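Local coordinates for hypothetical protein PA2218 (Pseudomonas aeruginosa, PDB 2HDW) that is of unknown function but adopts the alpha/beta-hydrolase fold and is probably a hydrolase, at residues A[184-189]-A[307-312]; A[299-304]-A[324-329]; A[174-179]-A[361-366]; A[335-340]-A[356-361]. One frame throughout, in Å; residues are numbered along the deposited sequence.

The four contacts show how chemistry follows depth in one alpha/beta fold. Interactions 1 and 3 are buried, their centres about 9 Å apart, and each sets a helix against a strand of the central sheet: apolar groups dominate, with an arginine holding one end of interaction 1. Interaction 2 is partly buried, and in it a short turn lays aliphatic carbons on helix carbonyls. Interaction 4 is a surface contact at the edge strand 334-339 and relies on a salt bridge and a water. Interactions 3 and 4 use the same helix, 356-366, while strands 309-314 and 334-339, neighbours in the sheet, tie interaction 1 to interaction 4.

Interaction 1 (A[184-189]-A[307-312]); sequences MALNAV and RPILLI
Leu186 and Ile309 make the close, buried part of this contact. The two side chains cross at about a right angle, with Leu186 CD2 resting 3.9 Å from Ile309 CG2 and 4.1 Å from Ile309 CD1. The slack edge of this apolar patch is the other branch, Leu186 CD1, which only approaches Leu311 CD2, at 4.2 Å.

Toward solvent the chemistry changes, for Arg307 is partly exposed and meets Val189 through a carbonyl and a methyl group at once. Both terminal nitrogens of Arg307 turn to Val189 O, NH2 at 2.8 Å and NH1 at 2.9 Å from that oxygen. The two bonds are weak, with N-H...O angles of only 129° and 127°: the single acceptor lies between the directions of the two nitrogens and is also displaced from the guanidinium plane. On the same side of that plane Val189 CG1, placed anti to the backbone N (chi1 180°), lies over the face, 3.4 Å from Arg307 NH1. Other backbone oxygens hold the arginine more firmly: NH1 binds Val195 O, NE binds Ile304 O and NH2 binds Glu303 O. Oxygens from helix 180-191, from the stretch after it and from the loop before strand 309-314 thus converge on one guanidinium.

Leu186 and Val189 also lean on Thr200 and Val198 of strand 197-201, which lies next to strand 309-314 in the sheet. The helix that follows strand 173-178 thus reaches two strands further along, a layering characteristic of the central parallel sheet of the alpha/beta-hydrolase fold.

Interaction 2 (A[299-304]-A[324-329]); sequences TYIKEI and ETAYAA
Ile301 is turned with CG1 anti to its backbone N (chi1 -172°) and then continues almost straight (chi2 172°), a shape that sends CD1 to one turn of helix 324-329 while CG2 stays behind to meet the next. Lys302 starts differently: its CG lies beside its own backbone N (chi1 -69°), and from there the chain runs extended, past the end of the helix.

The two branches of Ile301 divide the work. CD1 reaches the carbonyl of Ala326, 3.6 Å from its O, and comes loosely toward the methyl of the same residue. CG2 fits against Ala329, 3.6 Å from Ala329 O and 4.0 Å from Ala329 CB. The small alanines at these two positions, one turn apart, keep the helix surface low, and the isoleucine lies over both backbone and methyl groups.

Lys302 passes alongside the Ala329 carbonyl. Its CG is 3.1 Å and its CE 3.3 Å from Ala329 O, so the oxygen is flanked by aliphatic CH groups of an exposed side chain. Ile301, by contrast, is buried and also touches Ala330 just beyond the helix. On the inner side Ala326 rests on Leu311 of strand 309-314.

The result is a short 3-10 turn, held inside by Glu303 N to Tyr300 O, packed across the C-terminal end of helix 320-329. That helix connects the adjacent parallel strands 309-314 and 334-339, the beta-alpha-beta crossover from which the sheet of an alpha/beta hydrolase is built.

Interaction 3 (A[174-179]-A[361-366]); sequences GVIGIC and GFFDEH
Strand 174-178 and helix 361-366 run nearly antiparallel, 155° between their directions, with the short axes 10.1 Å apart at closest approach. Such a spacing is that of a helix layered on a sheet, here the C-terminal helix on one face of the central sheet of the alpha/beta-hydrolase fold. The strand leads into Cys179, whose backbone angles (phi 53°, psi -128°) recall the sharp turn known as the nucleophile elbow in this fold, though the contact itself lies at the other end of the strand. The backbones come nearest at Gly174 and Phe363, whose CA atoms are 7.0 Å apart.

Phe363 carries the whole contact from the helix side. Its ring enters with its far rim leading, and that rim touches three consecutive strand residues. CE1 lies 3.9 Å from Gly174 CA, a position open to the ring because glycine has no side chain. The tip, CZ, comes to 3.4 Å from Val175 O, which sits at the ring edge near its plane; Val175 itself directs its CB away. Val199 and Ile99, from the strands flanking this one, touch the same ring, which thus rests on three adjacent strands. Within the helix, Phe362 CD2 stands over the centre of one face of Phe363. Ile176 meets the ring at its edge, near its plane, with CG1 at 3.5 Å and CD1 at 3.7 Å from Phe363 CE2.

Interaction 4 (A[335-340]-A[356-361]); sequences ELLIVP and FDRIAG
Arg358 extends from helix 356-361 to two strand residues, Leu337 and Glu335, and touches the leucine with one carbon before its tip turns to the carboxylate. CB leaves the helix toward the strand. The first two torsions (chi1 -109°, chi2 -97°) lie well off the staggered positions, and they swing the chain out past Leu337. CD is the carbon that makes the contact: Arg358 CD lies 3.9 Å from Leu337 CD2, the two side chains running at a slant to each other.

Leu337 and Glu335 belong to strand 334-339, the outermost of the sheet on this side, and both also touch Leu310 of the neighbouring strand. In this alpha/beta-hydrolase fold the C-terminal helix 356-366 lies beside the last two strands, with Ile359 on Ile312 of strand 309-314, and Arg358 reaches from it to strand 334-339.

A further bend at chi3 directs NE and CZ on toward the glutamate. Glu335, extended with CG anti to its backbone N, arrives from the opposite direction and meets the edge of the guanidinium, its carboxylate plane tilted 31° from that of the arginine. One nitrogen makes the salt bridge: Arg358 NH1 lies 3.2 Å from Glu335 OE1. A water also joins the two groups, accepting from Arg358 NH1 at 2.7 Å and donating to Glu335 OE2, also at 2.7 Å.

Interaction 1 (A[184-189]-A[307-312])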
loop_
_atom_site.group_PDB
_atom_site.type_symbol
_atom_site.label_atom_id
_atom_site.label_comp_id
_atom_site.label_asym_id
_atom_site.label_seq_id
_atom_site.Cartn_x
_atom_site.Cartn_y
_atom_site.Cartn_z
ATOM N N MET A 184 2.077 2.682 6.163
ATOM C CA MET A 184 3.296 1.878 6.121
ATOM C C MET A 184 4.439 2.645 5.441
ATOM O O MET A 184 5.601 2.497 5.819
ATOM C CB MET A 184 3.046 0.556 5.382
ATOM C CG MET A 184 3.035 -0.710 6.272
ATOM S SD MET A 184 1.594 -0.909 7.376
ATOM C CE MET A 184 0.362 -1.535 6.198
ATOM N N ALA A 185 4.110 3.457 4.440
ATOM C CA ALA A 185 5.127 4.231 3.733
ATOM C C ALA A 185 5.778 5.238 4.680
ATOM O O ALA A 185 7.000 5.348 4.731
ATOM C CB ALA A 185 4.514 4.959 2.529
ATOM N N LEU A 186 4.965 5.970 5.431
ATOM C CA LEU A 186 5.494 6.952 6.379
ATOM C C LEU A 186 6.317 6.238 7.443
ATOM O O LEU A 186 7.358 6.738 7.877
ATOM C CB LEU A 186 4.349 7.728 7.042
ATOM C CG LEU A 186 3.532 8.613 6.098
ATOM C CD1 LEU A 186 2.277 9.120 6.799
ATOM C CD2 LEU A 186 4.399 9.773 5.623
ATOM N N ASN A 187 5.853 5.060 7.850
ATOM C CA ASN A 187 6.539 4.269 8.867
ATOM C C ASN A 187 7.916 3.840 8.368
ATOM O O ASN A 187 8.899 3.905 9.104
ATOM C CB ASN A 187 5.719 3.022 9.213
ATOM C CG ASN A 187 6.070 2.450 10.578
ATOM O OD1 ASN A 187 6.297 1.242 10.725
ATOM N ND2 ASN A 187 6.101 3.310 11.587
ATOM N N ALA A 188 7.975 3.405 7.113
ATOM C CA ALA A 188 9.229 2.958 6.507
ATOM C C ALA A 188 10.237 4.090 6.328
ATOM O O ALA A 188 11.418 3.937 6.646
ATOM C CB ALA A 188 8.951 2.300 5.154
ATOM N N VAL A 189 9.771 5.225 5.813
ATOM C CA VAL A 189 10.646 6.371 5.568
ATOM C C VAL A 189 11.295 6.943 6.833
ATOM O O VAL A 189 12.417 7.447 6.789
ATOM C CB VAL A 189 9.878 7.503 4.838
ATOM C CG1 VAL A 189 10.808 8.690 4.595
ATOM C CG2 VAL A 189 9.326 6.980 3.507
ATOM N N ARG A 307 13.500 15.548 5.418
ATOM C CA ARG A 307 12.918 15.071 4.155
ATOM C C ARG A 307 11.440 15.472 4.107
ATOM O O ARG A 307 10.768 15.479 5.133
ATOM C CB ARG A 307 13.070 13.553 4.037
ATOM C CG ARG A 307 14.516 13.102 3.861
ATOM C CD ARG A 307 14.665 11.611 4.119
ATOM N NE ARG A 307 14.363 11.271 5.511
ATOM C CZ ARG A 307 14.134 10.034 5.946
ATOM N NH1 ARG A 307 14.166 9.014 5.097
ATOM N NH2 ARG A 307 13.871 9.814 7.229
ATOM N N PRO A 308 10.916 15.790 2.907
ATOM C CA PRO A 308 9.533 16.213 2.676
ATOM C C PRO A 308 8.443 15.146 2.589
ATOM O O PRO A 308 8.662 14.042 2.085
ATOM C CB PRO A 308 9.646 16.992 1.378
ATOM C CG PRO A 308 10.594 16.122 0.602
ATOM C CD PRO A 308 11.668 15.779 1.639
ATOM N N ILE A 309 7.257 15.519 3.068
ATOM C CA ILE A 309 6.080 14.653 3.047
ATOM C C ILE A 309 4.928 15.390 2.376
ATOM O O ILE A 309 4.684 16.561 2.664
ATOM C CB ILE A 309 5.579 14.299 4.459
ATOM C CG1 ILE A 309 6.661 13.582 5.264
ATOM C CG2 ILE A 309 4.354 13.410 4.355
ATOM C CD1 ILE A 309 6.239 13.326 6.695
ATOM N N LEU A 310 4.231 14.702 1.480
ATOM C CA LEU A 310 3.071 15.271 0.805
ATOM C C LEU A 310 1.935 14.272 0.994
ATOM O O LEU A 310 1.949 13.195 0.402
ATOM C CB LEU A 310 3.342 15.469 -0.694
ATOM C CG LEU A 310 2.104 15.808 -1.543
ATOM C CD1 LEU A 310 1.463 17.100 -1.032
ATOM C CD2 LEU A 310 2.489 15.950 -3.009
ATOM N N LEU A 311 0.972 14.605 1.841
ATOM C CA LEU A 311 -0.159 13.714 2.058
ATOM C C LEU A 311 -1.306 14.231 1.195
ATOM O O LEU A 311 -1.685 15.397 1.293
ATOM C CB LEU A 311 -0.555 13.699 3.537
ATOM C CG LEU A 311 0.578 13.301 4.494
ATOM C CD1 LEU A 311 1.277 14.564 4.976
ATOM C CD2 LEU A 311 0.020 12.533 5.696
ATOM N N ILE A 312 -1.839 13.362 0.342
ATOM C CA ILE A 312 -2.922 13.722 -0.570
ATOM C C ILE A 312 -4.211 13.018 -0.149
ATOM O O ILE A 312 -4.188 11.836 0.172
ATOM C CB ILE A 312 -2.552 13.306 -2.018
ATOM C CG1 ILE A 312 -1.178 13.883 -2.375
ATOM C CG2 ILE A 312 -3.618 13.784 -3.005
ATOM C CD1 ILE A 312 -0.686 13.544 -3.776
#

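Interaction 2 (A[299-304]-A[324-329])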
loop_
_atom_site.group_PDB
_atom_site.type_symbol
_atom_site.label_atom_id
_atom_site.label_comp_id
_atom_site.label_asym_id
_atom_site.label_seq_id
_atom_site.Cartn_x
_atom_site.Cartn_y
_atom_site.Cartn_z
ATOM N N THR A 299 5.389 6.058 15.011
ATOM C CA THR A 299 5.948 6.604 16.241
ATOM C C THR A 299 7.006 7.663 15.951
ATOM O O THR A 299 7.051 8.713 16.598
ATOM C CB THR A 299 6.606 5.507 17.102
ATOM O OG1 THR A 299 5.638 4.501 17.409
ATOM C CG2 THR A 299 7.134 6.095 18.414
ATOM N N TYR A 300 7.851 7.379 14.965
ATOM C CA TYR A 300 8.946 8.267 14.603
ATOM C C TYR A 300 8.707 9.100 13.346
ATOM O O TYR A 300 9.653 9.490 12.651
ATOM C CB TYR A 300 10.209 7.422 14.457
ATOM C CG TYR A 300 10.515 6.645 15.723
ATOM C CD1 TYR A 300 11.132 7.268 16.803
ATOM C CD2 TYR A 300 10.136 5.305 15.862
ATOM C CE1 TYR A 300 11.367 6.588 17.994
ATOM C CE2 TYR A 300 10.363 4.609 17.055
ATOM C CZ TYR A 300 10.981 5.266 18.118
ATOM O OH TYR A 300 11.209 4.620 19.312
ATOM N N ILE A 301 7.443 9.403 13.076
ATOM C CA ILE A 301 7.078 10.174 11.897
ATOM C C ILE A 301 7.789 11.525 11.777
ATOM O O ILE A 301 8.065 11.985 10.673
ATOM C CB ILE A 301 5.543 10.379 11.844
ATOM C CG1 ILE A 301 5.152 11.011 10.511
ATOM C CG2 ILE A 301 5.083 11.225 13.033
ATOM C CD1 ILE A 301 3.659 11.082 10.287
ATOM N N LYS A 302 8.099 12.158 12.906
ATOM C CA LYS A 302 8.776 13.452 12.877
ATOM C C LYS A 302 10.225 13.340 12.415
ATOM O O LYS A 302 10.859 14.349 12.090
ATOM C CB LYS A 302 8.738 14.114 14.258
ATOM C CG LYS A 302 7.357 14.579 14.686
ATOM C CD LYS A 302 7.393 15.151 16.104
ATOM C CE LYS A 302 6.037 15.709 16.516
ATOM N NZ LYS A 302 6.022 16.163 17.940
ATOM N N GLU A 303 10.741 12.114 12.380
ATOM C CA GLU A 303 12.115 11.889 11.958
ATOM C C GLU A 303 12.261 11.691 10.459
ATOM O O GLU A 303 13.322 11.297 9.971
ATOM C CB GLU A 303 12.729 10.729 12.748
ATOM C CG GLU A 303 13.009 11.143 14.192
ATOM C CD GLU A 303 13.559 10.029 15.052
ATOM O OE1 GLU A 303 14.310 9.180 14.532
ATOM O OE2 GLU A 303 13.248 10.016 16.259
ATOM N N ILE A 304 11.181 11.961 9.735
ATOM C CA ILE A 304 11.220 11.909 8.285
ATOM C C ILE A 304 11.901 13.232 7.934
ATOM O O ILE A 304 12.740 13.301 7.031
ATOM C CB ILE A 304 9.792 11.843 7.675
ATOM C CG1 ILE A 304 9.238 10.419 7.826
ATOM C CG2 ILE A 304 9.823 12.242 6.198
ATOM C CD1 ILE A 304 7.764 10.275 7.465
ATOM N N GLU A 324 -5.135 13.846 8.257
ATOM C CA GLU A 324 -5.141 15.025 9.111
ATOM C C GLU A 324 -4.394 14.720 10.402
ATOM O O GLU A 324 -3.708 15.584 10.947
ATOM C CB GLU A 324 -6.575 15.451 9.408
ATOM C CG GLU A 324 -7.355 15.782 8.152
ATOM C CD GLU A 324 -8.783 16.189 8.436
ATOM O OE1 GLU A 324 -9.433 15.520 9.261
ATOM O OE2 GLU A 324 -9.255 17.172 7.828
ATOM N N THR A 325 -4.526 13.484 10.877
ATOM C CA THR A 325 -3.842 13.042 12.089
ATOM C C THR A 325 -2.345 12.932 11.784
ATOM O O THR A 325 -1.511 13.431 12.535
ATOM C CB THR A 325 -4.376 11.657 12.570
ATOM O OG1 THR A 325 -5.711 11.805 13.072
ATOM C CG2 THR A 325 -3.496 11.083 13.678
ATOM N N ALA A 326 -2.012 12.288 10.669
ATOM C CA ALA A 326 -0.616 12.121 10.283
ATOM C C ALA A 326 0.043 13.476 10.028
ATOM O O ALA A 326 1.179 13.708 10.442
ATOM C CB ALA A 326 -0.517 11.237 9.037
ATOM N N TYR A 327 -0.671 14.373 9.353
ATOM C CA TYR A 327 -0.131 15.695 9.072
ATOM C C TYR A 327 0.185 16.435 10.369
ATOM O O TYR A 327 1.240 17.050 10.492
ATOM C CB TYR A 327 -1.121 16.514 8.246
ATOM C CG TYR A 327 -0.685 17.944 8.011
ATOM C CD1 TYR A 327 0.305 18.252 7.076
ATOM C CD2 TYR A 327 -1.264 18.990 8.725
ATOM C CE1 TYR A 327 0.706 19.572 6.856
ATOM C CE2 TYR A 327 -0.876 20.314 8.516
ATOM C CZ TYR A 327 0.107 20.598 7.580
ATOM O OH TYR A 327 0.467 21.905 7.353
ATOM N N ALA A 328 -0.724 16.372 11.339
ATOM C CA ALA A 328 -0.508 17.058 12.612
ATOM C C ALA A 328 0.667 16.458 13.370
ATOM O O ALA A 328 1.419 17.178 14.038
ATOM C CB ALA A 328 -1.766 16.992 13.473
ATOM N N ALA A 329 0.824 15.142 13.258
ATOM C CA ALA A 329 1.905 14.428 13.930
ATOM C C ALA A 329 3.266 14.661 13.292
ATOM O O ALA A 329 4.290 14.619 13.976
ATOM C CB ALA A 329 1.604 12.936 13.950
#

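Interaction 3 (A[174-179]-A[361-366])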
loop_
_atom_site.group_PDB
_atom_site.type_symbol
_atom_site.label_atom_id
_atom_site.label_comp_id
_atom_site.label_asym_id
_atom_site.label_seq_id
_atom_site.Cartn_x
_atom_site.Cartn_y
_atom_site.Cartn_z
ATOM N N GLY A 174 12.173 7.601 -4.040
ATOM C CA GLY A 174 11.039 8.088 -3.282
ATOM C C GLY A 174 10.032 6.958 -3.183
ATOM O O GLY A 174 10.208 5.905 -3.808
ATOM N N VAL A 175 8.986 7.150 -2.386
ATOM C CA VAL A 175 7.957 6.131 -2.261
ATOM C C VAL A 175 6.566 6.737 -2.212
ATOM O O VAL A 175 6.391 7.882 -1.792
ATOM C CB VAL A 175 8.125 5.266 -0.990
ATOM C CG1 VAL A 175 9.402 4.445 -1.069
ATOM C CG2 VAL A 175 8.119 6.147 0.244
ATOM N N ILE A 176 5.580 5.970 -2.671
ATOM C CA ILE A 176 4.191 6.412 -2.620
ATOM C C ILE A 176 3.394 5.334 -1.879
ATOM O O ILE A 176 3.435 4.158 -2.251
ATOM C CB ILE A 176 3.572 6.599 -4.030
ATOM C CG1 ILE A 176 4.273 7.735 -4.779
ATOM C CG2 ILE A 176 2.082 6.939 -3.895
ATOM C CD1 ILE A 176 3.851 7.854 -6.241
ATOM N N GLY A 177 2.688 5.740 -0.828
ATOM C CA GLY A 177 1.883 4.805 -0.059
ATOM C C GLY A 177 0.414 5.111 -0.275
ATOM O O GLY A 177 -0.049 6.207 0.043
ATOM N N ILE A 178 -0.320 4.141 -0.812
ATOM C CA ILE A 178 -1.738 4.303 -1.096
ATOM C C ILE A 178 -2.617 3.609 -0.055
ATOM O O ILE A 178 -2.322 2.496 0.379
ATOM C CB ILE A 178 -2.111 3.695 -2.478
ATOM C CG1 ILE A 178 -1.147 4.186 -3.559
ATOM C CG2 ILE A 178 -3.544 4.071 -2.835
ATOM C CD1 ILE A 178 -1.254 3.419 -4.870
ATOM N N CYS A 179 -3.697 4.272 0.336
ATOM C CA CYS A 179 -4.633 3.691 1.285
ATOM C C CYS A 179 -3.899 3.214 2.544
ATOM O O CYS A 179 -3.127 3.964 3.146
ATOM C CB CYS A 179 -5.359 2.527 0.596
ATOM S SG CYS A 179 -6.879 1.930 1.390
ATOM N N GLY A 361 5.707 16.371 -10.070
ATOM C CA GLY A 361 6.414 17.605 -9.774
ATOM C C GLY A 361 7.100 17.520 -8.423
ATOM O O GLY A 361 8.217 18.005 -8.244
ATOM N N PHE A 362 6.421 16.897 -7.466
ATOM C CA PHE A 362 6.954 16.725 -6.119
ATOM C C PHE A 362 8.256 15.921 -6.161
ATOM O O PHE A 362 9.286 16.356 -5.640
ATOM C CB PHE A 362 5.925 15.991 -5.256
ATOM C CG PHE A 362 6.401 15.667 -3.867
ATOM C CD1 PHE A 362 6.426 16.644 -2.879
ATOM C CD2 PHE A 362 6.776 14.369 -3.535
ATOM C CE1 PHE A 362 6.813 16.331 -1.573
ATOM C CE2 PHE A 362 7.166 14.042 -2.230
ATOM C CZ PHE A 362 7.182 15.026 -1.249
ATOM N N PHE A 363 8.209 14.745 -6.779
ATOM C CA PHE A 363 9.402 13.914 -6.850
ATOM C C PHE A 363 10.466 14.489 -7.777
ATOM O O PHE A 363 11.651 14.277 -7.547
ATOM C CB PHE A 363 9.042 12.483 -7.262
ATOM C CG PHE A 363 8.342 11.702 -6.179
ATOM C CD1 PHE A 363 8.960 11.488 -4.951
ATOM C CD2 PHE A 363 7.067 11.181 -6.387
ATOM C CE1 PHE A 363 8.322 10.762 -3.940
ATOM C CE2 PHE A 363 6.415 10.452 -5.386
ATOM C CZ PHE A 363 7.045 10.243 -4.162
ATOM N N ASP A 364 10.060 15.215 -8.817
ATOM C CA ASP A 364 11.052 15.810 -9.716
ATOM C C ASP A 364 11.963 16.731 -8.909
ATOM O O ASP A 364 13.176 16.745 -9.097
ATOM C CB ASP A 364 10.393 16.628 -10.835
ATOM C CG ASP A 364 9.883 15.761 -11.979
ATOM O OD1 ASP A 364 10.558 14.766 -12.322
ATOM O OD2 ASP A 364 8.813 16.080 -12.545
ATOM N N GLU A 365 11.371 17.497 -8.002
ATOM C CA GLU A 365 12.156 18.412 -7.191
ATOM C C GLU A 365 12.962 17.721 -6.108
ATOM O O GLU A 365 14.152 17.984 -5.945
ATOM C CB GLU A 365 11.268 19.450 -6.513
ATOM C CG GLU A 365 12.097 20.493 -5.783
ATOM C CD GLU A 365 11.298 21.325 -4.820
ATOM O OE1 GLU A 365 10.200 21.785 -5.197
ATOM O OE2 GLU A 365 11.780 21.530 -3.686
ATOM N N HIS A 366 12.316 16.828 -5.372
ATOM C CA HIS A 366 12.978 16.155 -4.264
ATOM C C HIS A 366 13.868 14.957 -4.574
ATOM O O HIS A 366 14.681 14.562 -3.740
ATOM C CB HIS A 366 11.927 15.784 -3.217
ATOM C CG HIS A 366 11.143 16.960 -2.726
ATOM N ND1 HIS A 366 11.739 18.067 -2.162
ATOM C CD2 HIS A 366 9.813 17.214 -2.738
ATOM C CE1 HIS A 366 10.811 18.952 -1.847
ATOM N NE2 HIS A 366 9.634 18.458 -2.186
#

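Interaction 4 (A[335-340]-A[356-361])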
loop_
_atom_site.group_PDB
_atom_site.type_symbol
_atom_site.label_atom_id
_atom_site.label_comp_id
_atom_site.label_asym_id
_atom_site.label_seq_id
_atom_site.Cartn_x
_atom_site.Cartn_y
_atom_site.Cartn_z
ATOM N N GLU A 335 3.062 18.759 3.775
ATOM C CA GLU A 335 1.926 19.395 3.128
ATOM C C GLU A 335 0.745 18.453 3.044
ATOM O O GLU A 335 0.890 17.286 2.679
ATOM C CB GLU A 335 2.257 19.858 1.704
ATOM C CG GLU A 335 1.063 20.562 1.050
ATOM C CD GLU A 335 1.247 20.829 -0.431
ATOM O OE1 GLU A 335 2.386 21.117 -0.852
ATOM O OE2 GLU A 335 0.244 20.764 -1.173
ATOM N N LEU A 336 -0.424 18.968 3.399
ATOM C CA LEU A 336 -1.654 18.199 3.305
ATOM C C LEU A 336 -2.409 18.791 2.119
ATOM O O LEU A 336 -2.850 19.936 2.160
ATOM C CB LEU A 336 -2.482 18.326 4.586
ATOM C CG LEU A 336 -3.908 17.765 4.495
ATOM C CD1 LEU A 336 -3.897 16.370 3.874
ATOM C CD2 LEU A 336 -4.527 17.739 5.894
ATOM N N LEU A 337 -2.528 18.012 1.052
ATOM C CA LEU A 337 -3.208 18.457 -0.156
ATOM C C LEU A 337 -4.581 17.806 -0.255
ATOM O O LEU A 337 -4.691 16.591 -0.398
ATOM C CB LEU A 337 -2.365 18.083 -1.378
ATOM C CG LEU A 337 -2.861 18.461 -2.774
ATOM C CD1 LEU A 337 -3.046 19.974 -2.889
ATOM C CD2 LEU A 337 -1.839 17.967 -3.798
ATOM N N ILE A 338 -5.626 18.626 -0.188
ATOM C CA ILE A 338 -6.996 18.133 -0.265
ATOM C C ILE A 338 -7.542 18.270 -1.687
ATOM O O ILE A 338 -7.472 19.343 -2.283
ATOM C CB ILE A 338 -7.913 18.919 0.708
ATOM C CG1 ILE A 338 -7.418 18.743 2.150
ATOM C CG2 ILE A 338 -9.353 18.451 0.576
ATOM C CD1 ILE A 338 -7.321 17.292 2.614
ATOM N N VAL A 339 -8.069 17.177 -2.233
ATOM C CA VAL A 339 -8.640 17.192 -3.574
ATOM C C VAL A 339 -10.126 17.493 -3.438
ATOM O O VAL A 339 -10.893 16.668 -2.929
ATOM C CB VAL A 339 -8.458 15.834 -4.276
ATOM C CG1 VAL A 339 -9.150 15.853 -5.636
ATOM C CG2 VAL A 339 -6.969 15.533 -4.435
ATOM N N PRO A 340 -10.560 18.673 -3.901
ATOM C CA PRO A 340 -11.980 19.027 -3.791
ATOM C C PRO A 340 -12.963 17.998 -4.340
ATOM O O PRO A 340 -12.796 17.486 -5.445
ATOM C CB PRO A 340 -12.064 20.366 -4.527
ATOM C CG PRO A 340 -10.937 20.286 -5.531
ATOM C CD PRO A 340 -9.829 19.659 -4.721
ATOM N N PHE A 356 -1.542 13.519 -10.466
ATOM C CA PHE A 356 -0.261 13.012 -10.941
ATOM C C PHE A 356 0.724 14.118 -11.299
ATOM O O PHE A 356 1.925 13.955 -11.097
ATOM C CB PHE A 356 -0.462 12.074 -12.134
ATOM C CG PHE A 356 -0.930 10.697 -11.748
ATOM C CD1 PHE A 356 -0.142 9.883 -10.940
ATOM C CD2 PHE A 356 -2.147 10.208 -12.210
ATOM C CE1 PHE A 356 -0.557 8.601 -10.596
ATOM C CE2 PHE A 356 -2.577 8.923 -11.876
ATOM C CZ PHE A 356 -1.784 8.118 -11.069
ATOM N N ASP A 357 0.234 15.236 -11.834
ATOM C CA ASP A 357 1.133 16.342 -12.173
ATOM C C ASP A 357 1.882 16.741 -10.901
ATOM O O ASP A 357 3.110 16.838 -10.894
ATOM C CB ASP A 357 0.352 17.561 -12.687
ATOM C CG ASP A 357 -0.167 17.387 -14.111
ATOM O OD1 ASP A 357 -0.092 16.270 -14.661
ATOM O OD2 ASP A 357 -0.666 18.387 -14.678
ATOM N N ARG A 358 1.125 16.970 -9.829
ATOM C CA ARG A 358 1.683 17.362 -8.538
ATOM C C ARG A 358 2.588 16.304 -7.938
ATOM O O ARG A 358 3.590 16.626 -7.311
ATOM C CB ARG A 358 0.563 17.666 -7.546
ATOM C CG ARG A 358 0.402 19.136 -7.206
ATOM C CD ARG A 358 1.104 19.511 -5.906
ATOM N NE ARG A 358 2.556 19.406 -5.974
ATOM C CZ ARG A 358 3.375 19.702 -4.965
ATOM N NH1 ARG A 358 2.879 20.125 -3.811
ATOM N NH2 ARG A 358 4.692 19.572 -5.110
ATOM N N ILE A 359 2.221 15.040 -8.100
ATOM C CA ILE A 359 3.037 13.967 -7.565
ATOM C C ILE A 359 4.365 13.916 -8.327
ATOM O O ILE A 359 5.428 13.824 -7.717
ATOM C CB ILE A 359 2.302 12.611 -7.654
ATOM C CG1 ILE A 359 1.045 12.654 -6.769
ATOM C CG2 ILE A 359 3.224 11.489 -7.211
ATOM C CD1 ILE A 359 0.186 11.401 -6.823
ATOM N N ALA A 360 4.303 13.999 -9.655
ATOM C CA ALA A 360 5.513 13.979 -10.473
ATOM C C ALA A 360 6.363 15.217 -10.163
ATOM O O ALA A 360 7.588 15.126 -10.018
ATOM C CB ALA A 360 5.142 13.958 -11.960
ATOM N N GLY A 361 5.707 16.371 -10.070
ATOM C CA GLY A 361 6.414 17.605 -9.774
ATOM C C GLY A 361 7.100 17.520 -8.423
ATOM O O GLY A 361 8.217 18.005 -8.244
HETATM O O HOH W 1 0.571 21.573 -3.711
#